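Local coordinates for ORF59 (Human herpesvirus 8, PDB 3HSL), which serves as the accessory subunit of the viral DNA polymerase in lytic replication, raising its processivity, probably by sliding along the template and preventing polymerase dissociation, at residues A179-W184 against V207-G212; W184-K189 against A260-K265. All coordinates share one frame; numbering follows the deposited sequence.

Both contacts use helix 175-186, and they share Trp184. Contact 1 sets the helix on strand 206-211; contact 2 sets its C-terminal end beside helix 254-263. The first is a buried, largely apolar helix-on-sheet packing in which a leucine and a tryptophan meet one phenylalanine. The second is only partly buried: a leucine pair, Leu185 and Leu261, lies inside, whereas two arginines meet at the more exposed border. The centres are about 9 Å apart, and the two touch at Leu211 CD1 and Gln188 CB, 3.8 Å apart, and at Leu181 CD2 and Leu261 CD1, 4.3 Å apart. Hydrophobic packing thus continues from strand to helix to helix, with positive charge gathered beyond it.

Contact 1 of 2, residues A179-W184 against V207-G212; sequences AFLLKW and VTFSLG
Leu181 meets the Phe209 ring with both of its methyl groups. Leu181 CD1 stands over one face as a CH-pi contact, 3.6 Å from the centroid of the Phe209 ring and 17° off the normal, displaced a little from the centre toward the rim. Leu181 CD2 reaches farther out along the ring, coming 3.5 Å from Phe209 CZ. The two side chains cross at roughly a right angle, and the trans first torsion of Leu181 (chi1 173°) carries its branched end out from the helix to the strand. Leu173, in the loop ahead of the helix, also touches Leu181.

Such packing of a helix on one face of a beta-sheet is a basic element of the PCNA-like fold of herpesvirus accessory subunits. Here strand 206-211 lies between strands 195-201 and 214-222 and turns the side chain of Phe209 toward helix 175-186, while that of Ser210 points away.

One helical turn on, Trp184 approaches the start of the Phe209 side chain and its carbonyl. The far corner of the indole does the touching: Trp184 CZ3 is 4.0 Å from Phe209 CB, and Trp184 CH2 is 3.6 Å from Phe209 O, which lies oblique to the indole. Val198 of strand 195-201 also touches the side chain of Phe209, whose backbone is hydrogen-bonded to Lys216 of strand 214-222.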
loop_
_atom_site.group_PDB
_atom_site.type_symbol
_atom_site.label_atom_id
_atom_site.label_comp_id
_atom_site.label_asym_id
_atom_site.label_seq_id
_atom_site.Cartn_x
_atom_site.Cartn_y
_atom_site.Cartn_z
ATOM N N ALA A 179 3.420 26.057 -16.831
ATOM C CA ALA A 179 2.367 25.908 -15.816
ATOM C C ALA A 179 1.041 26.419 -16.342
ATOM O O ALA A 179 -0.023 25.863 -16.064
ATOM C CB ALA A 179 2.736 26.644 -14.524
ATOM N N PHE A 180 1.123 27.490 -17.111
ATOM C CA PHE A 180 -0.046 28.115 -17.677
ATOM C C PHE A 180 -0.636 27.128 -18.707
ATOM O O PHE A 180 -1.855 26.995 -18.820
ATOM C CB PHE A 180 0.374 29.442 -18.297
ATOM C CG PHE A 180 -0.714 30.461 -18.353
ATOM C CD1 PHE A 180 -0.893 31.350 -17.280
ATOM C CD2 PHE A 180 -1.563 30.555 -19.461
ATOM C CE1 PHE A 180 -1.904 32.321 -17.303
ATOM C CE2 PHE A 180 -2.585 31.524 -19.503
ATOM C CZ PHE A 180 -2.754 32.408 -18.420
ATOM N N LEU A 181 0.233 26.440 -19.448
ATOM C CA LEU A 181 -0.198 25.456 -20.441
ATOM C C LEU A 181 -0.921 24.273 -19.795
ATOM O O LEU A 181 -1.891 23.736 -20.338
ATOM C CB LEU A 181 1.009 24.910 -21.211
ATOM C CG LEU A 181 0.730 23.740 -22.180
ATOM C CD1 LEU A 181 -0.267 24.136 -23.272
ATOM C CD2 LEU A 181 2.009 23.160 -22.791
ATOM N N LEU A 182 -0.434 23.873 -18.628
ATOM C CA LEU A 182 -1.001 22.754 -17.912
ATOM C C LEU A 182 -2.354 23.188 -17.310
ATOM O O LEU A 182 -3.340 22.457 -17.411
ATOM C CB LEU A 182 -0.031 22.304 -16.828
ATOM C CG LEU A 182 -0.071 20.867 -16.312
ATOM C CD1 LEU A 182 0.781 20.801 -15.059
ATOM C CD2 LEU A 182 -1.445 20.382 -15.987
ATOM N N LYS A 183 -2.403 24.368 -16.693
ATOM C CA LYS A 183 -3.649 24.853 -16.082
ATOM C C LYS A 183 -4.758 24.844 -17.109
ATOM O O LYS A 183 -5.879 24.413 -16.825
ATOM C CB LYS A 183 -3.491 26.263 -15.496
ATOM N N TRP A 184 -4.414 25.326 -18.303
ATOM C CA TRP A 184 -5.316 25.409 -19.442
ATOM C C TRP A 184 -5.731 24.013 -19.879
ATOM O O TRP A 184 -6.904 23.750 -20.095
ATOM C CB TRP A 184 -4.637 26.157 -20.593
ATOM C CG TRP A 184 -5.547 26.417 -21.752
ATOM C CD1 TRP A 184 -6.377 27.486 -21.904
ATOM C CD2 TRP A 184 -5.724 25.600 -22.920
ATOM N NE1 TRP A 184 -7.057 27.389 -23.089
ATOM C CE2 TRP A 184 -6.678 26.240 -23.733
ATOM C CE3 TRP A 184 -5.170 24.391 -23.354
ATOM C CZ2 TRP A 184 -7.093 25.715 -24.959
ATOM C CZ3 TRP A 184 -5.585 23.869 -24.576
ATOM C CH2 TRP A 184 -6.535 24.533 -25.360
ATOM N N VAL A 207 3.481 27.138 -31.497
ATOM C CA VAL A 207 2.941 25.822 -31.205
ATOM C C VAL A 207 1.548 26.029 -30.680
ATOM O O VAL A 207 1.355 26.829 -29.758
ATOM C CB VAL A 207 3.714 25.173 -30.090
ATOM C CG1 VAL A 207 3.045 23.853 -29.660
ATOM C CG2 VAL A 207 5.144 24.963 -30.546
ATOM N N THR A 208 0.565 25.329 -31.237
ATOM C CA THR A 208 -0.781 25.548 -30.736
ATOM C C THR A 208 -1.427 24.248 -30.244
ATOM O O THR A 208 -1.277 23.193 -30.855
ATOM C CB THR A 208 -1.685 26.283 -31.773
ATOM O OG1 THR A 208 -2.525 25.382 -32.484
ATOM C CG2 THR A 208 -0.869 27.132 -32.719
ATOM N N PHE A 209 -2.143 24.347 -29.129
ATOM C CA PHE A 209 -2.838 23.204 -28.536
ATOM C C PHE A 209 -4.299 23.412 -28.880
ATOM O O PHE A 209 -4.889 24.420 -28.515
ATOM C CB PHE A 209 -2.546 23.108 -27.037
ATOM C CG PHE A 209 -1.088 22.822 -26.723
ATOM C CD1 PHE A 209 -0.661 21.518 -26.428
ATOM C CD2 PHE A 209 -0.138 23.846 -26.725
ATOM C CE1 PHE A 209 0.695 21.235 -26.135
ATOM C CE2 PHE A 209 1.221 23.583 -26.435
ATOM C CZ PHE A 209 1.638 22.270 -26.139
ATOM N N SER A 210 -4.866 22.451 -29.593
ATOM C CA SER A 210 -6.245 22.529 -30.060
ATOM C C SER A 210 -7.083 21.359 -29.610
ATOM O O SER A 210 -6.735 20.185 -29.821
ATOM C CB SER A 210 -6.283 22.637 -31.591
ATOM O OG SER A 210 -7.621 22.642 -32.051
ATOM N N LEU A 211 -8.204 21.691 -28.992
ATOM C CA LEU A 211 -9.051 20.661 -28.450
ATOM C C LEU A 211 -10.512 21.110 -28.455
ATOM O O LEU A 211 -10.819 22.273 -28.174
ATOM C CB LEU A 211 -8.544 20.419 -27.030
ATOM C CG LEU A 211 -8.835 19.192 -26.196
ATOM C CD1 LEU A 211 -8.141 19.457 -24.890
ATOM C CD2 LEU A 211 -10.304 18.985 -25.969
ATOM N N GLY A 212 -11.417 20.189 -28.774
ATOM C CA GLY A 212 -12.829 20.534 -28.838
ATOM C C GLY A 212 -12.838 21.706 -29.788
ATOM O O GLY A 212 -12.412 21.569 -30.944
#

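Contact 2 of 2, residues W184-K189 against A260-K265; sequences WLRQQK and ALRLCK
The guanidinium groups of Arg186 and Arg262 stand almost perpendicular, their planes 82° apart. Arg186 NH2 lies over one face of the Arg262 group, while Arg262 NE and CD sit at the edge of the Arg186 group. Bends at chi3 of Arg186 and at chi2 and chi3 of Arg262 bring the two groups together. The modelled 2.8 Å between Arg186 NH2 and Arg262 NE sets two donors close together without a hydrogen bond, so that short distance is doubtful at this resolution. Lys189 NZ is 5.0 Å from Arg262 NH2, adding a third positive charge; such basic clustering would be consistent with a surface facing DNA phosphates. Over one face of the Trp184 indole lies Gln188 NE2, which also gives a weak hydrogen bond of 3.4 Å to Trp184 O.

Beneath the arginines, the leucines meet methyl to methyl, Leu185 CD1 3.5 Å from Leu261 CD1, and the side chains cross at about a right angle.

The contact brings together the C-terminal parts of helices 175-186 and 254-263, as helices are paired in the PCNA-like fold. Leu185 packs further on Leu254, Leu257 and Ile258, Leu261 rests on Pro272 and Leu274 of strand 270-276, and Ala260 lies against strand 296-302.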
loop_
_atom_site.group_PDB
_atom_site.type_symbol
_atom_site.label_atom_id
_atom_site.label_comp_id
_atom_site.label_asym_id
_atom_site.label_seq_id
_atom_site.Cartn_x
_atom_site.Cartn_y
_atom_site.Cartn_z
ATOM N N TRP A 184 -4.414 25.326 -18.303
ATOM C CA TRP A 184 -5.316 25.409 -19.442
ATOM C C TRP A 184 -5.731 24.013 -19.879
ATOM O O TRP A 184 -6.904 23.750 -20.095
ATOM C CB TRP A 184 -4.637 26.157 -20.593
ATOM C CG TRP A 184 -5.547 26.417 -21.752
ATOM C CD1 TRP A 184 -6.377 27.486 -21.904
ATOM C CD2 TRP A 184 -5.724 25.600 -22.920
ATOM N NE1 TRP A 184 -7.057 27.389 -23.089
ATOM C CE2 TRP A 184 -6.678 26.240 -23.733
ATOM C CE3 TRP A 184 -5.170 24.391 -23.354
ATOM C CZ2 TRP A 184 -7.093 25.715 -24.959
ATOM C CZ3 TRP A 184 -5.585 23.869 -24.576
ATOM C CH2 TRP A 184 -6.535 24.533 -25.360
ATOM N N LEU A 185 -4.769 23.111 -20.007
ATOM C CA LEU A 185 -5.107 21.757 -20.411
ATOM C C LEU A 185 -6.124 21.100 -19.498
ATOM O O LEU A 185 -7.185 20.681 -19.962
ATOM C CB LEU A 185 -3.867 20.874 -20.585
ATOM C CG LEU A 185 -2.979 21.113 -21.810
ATOM C CD1 LEU A 185 -1.727 20.272 -21.731
ATOM C CD2 LEU A 185 -3.736 20.819 -23.089
ATOM N N ARG A 186 -5.812 21.015 -18.206
ATOM C CA ARG A 186 -6.732 20.364 -17.268
ATOM C C ARG A 186 -8.096 21.031 -17.124
ATOM O O ARG A 186 -9.051 20.387 -16.697
ATOM C CB ARG A 186 -6.109 20.095 -15.894
ATOM C CG ARG A 186 -5.681 21.314 -15.109
ATOM C CD ARG A 186 -5.511 20.935 -13.637
ATOM N NE ARG A 186 -4.591 19.807 -13.472
ATOM C CZ ARG A 186 -3.294 19.922 -13.204
ATOM N NH1 ARG A 186 -2.734 21.120 -13.063
ATOM N NH2 ARG A 186 -2.554 18.832 -13.075
ATOM N N GLN A 187 -8.210 22.307 -17.472
ATOM C CA GLN A 187 -9.510 22.933 -17.353
ATOM C C GLN A 187 -10.360 22.636 -18.594
ATOM O O GLN A 187 -11.508 23.075 -18.692
ATOM C CB GLN A 187 -9.417 24.415 -16.972
ATOM C CG GLN A 187 -8.822 25.346 -17.994
ATOM C CD GLN A 187 -8.560 26.731 -17.427
ATOM O OE1 GLN A 187 -8.281 26.885 -16.240
ATOM N NE2 GLN A 187 -8.644 27.745 -18.279
ATOM N N GLN A 188 -9.780 21.883 -19.533
ATOM C CA GLN A 188 -10.476 21.471 -20.756
ATOM C C GLN A 188 -10.931 20.040 -20.580
ATOM O O GLN A 188 -11.811 19.565 -21.293
ATOM C CB GLN A 188 -9.563 21.530 -21.976
ATOM C CG GLN A 188 -8.917 22.865 -22.182
ATOM C CD GLN A 188 -9.916 23.973 -22.255
ATOM O OE1 GLN A 188 -11.050 23.785 -22.706
ATOM N NE2 GLN A 188 -9.506 25.151 -21.812
ATOM N N LYS A 189 -10.313 19.361 -19.613
ATOM C CA LYS A 189 -10.596 17.966 -19.289
ATOM C C LYS A 189 -12.041 17.788 -18.839
ATOM O O LYS A 189 -12.612 18.665 -18.181
ATOM C CB LYS A 189 -9.636 17.502 -18.203
ATOM C CG LYS A 189 -9.679 16.024 -17.892
ATOM C CD LYS A 189 -8.533 15.688 -16.962
ATOM C CE LYS A 189 -8.371 14.209 -16.756
ATOM N NZ LYS A 189 -7.110 14.002 -15.992
ATOM N N ALA A 260 1.610 13.159 -18.690
ATOM C CA ALA A 260 2.951 13.241 -19.217
ATOM C C ALA A 260 3.612 14.507 -18.677
ATOM O O ALA A 260 4.674 14.425 -18.061
ATOM C CB ALA A 260 2.943 13.211 -20.716
ATOM N N LEU A 261 2.987 15.664 -18.901
ATOM C CA LEU A 261 3.518 16.948 -18.432
ATOM C C LEU A 261 3.643 17.062 -16.918
ATOM O O LEU A 261 4.463 17.819 -16.414
ATOM C CB LEU A 261 2.662 18.099 -18.930
ATOM C CG LEU A 261 2.591 18.406 -20.424
ATOM C CD1 LEU A 261 1.552 19.491 -20.618
ATOM C CD2 LEU A 261 3.956 18.803 -21.036
ATOM N N ARG A 262 2.830 16.309 -16.195
ATOM C CA ARG A 262 2.846 16.348 -14.755
ATOM C C ARG A 262 3.920 15.417 -14.197
ATOM O O ARG A 262 4.563 15.741 -13.204
ATOM C CB ARG A 262 1.420 16.113 -14.256
ATOM C CG ARG A 262 1.193 16.183 -12.751
ATOM C CD ARG A 262 -0.171 16.916 -12.488
ATOM N NE ARG A 262 -1.380 16.284 -13.032
ATOM C CZ ARG A 262 -2.336 15.702 -12.299
ATOM N NH1 ARG A 262 -2.256 15.659 -10.962
ATOM N NH2 ARG A 262 -3.387 15.163 -12.912
ATOM N N LEU A 263 4.108 14.268 -14.849
ATOM C CA LEU A 263 5.106 13.259 -14.471
ATOM C C LEU A 263 6.550 13.684 -14.752
ATOM O O LEU A 263 7.464 13.332 -14.005
ATOM C CB LEU A 263 4.802 11.910 -15.165
ATOM C CG LEU A 263 3.585 11.096 -14.665
ATOM C CD1 LEU A 263 3.021 10.047 -15.666
ATOM C CD2 LEU A 263 3.813 10.470 -13.272
ATOM N N CYS A 264 6.748 14.435 -15.827
ATOM C CA CYS A 264 8.085 14.894 -16.193
ATOM C C CYS A 264 8.502 16.225 -15.538
ATOM O O CYS A 264 9.580 16.755 -15.824
ATOM C CB CYS A 264 8.210 14.967 -17.696
ATOM S SG CYS A 264 7.881 13.385 -18.419
ATOM N N LYS A 265 7.640 16.749 -14.668
ATOM C CA LYS A 265 7.905 17.967 -13.935
ATOM C C LYS A 265 8.246 17.472 -12.527
ATOM O O LYS A 265 7.354 17.336 -11.672
ATOM C CB LYS A 265 6.658 18.863 -13.917
ATOM C CG LYS A 265 6.781 20.236 -13.201
ATOM C CD LYS A 265 7.738 21.188 -13.939
ATOM C CE LYS A 265 7.776 22.613 -13.367
ATOM N NZ LYS A 265 8.317 22.653 -11.987
#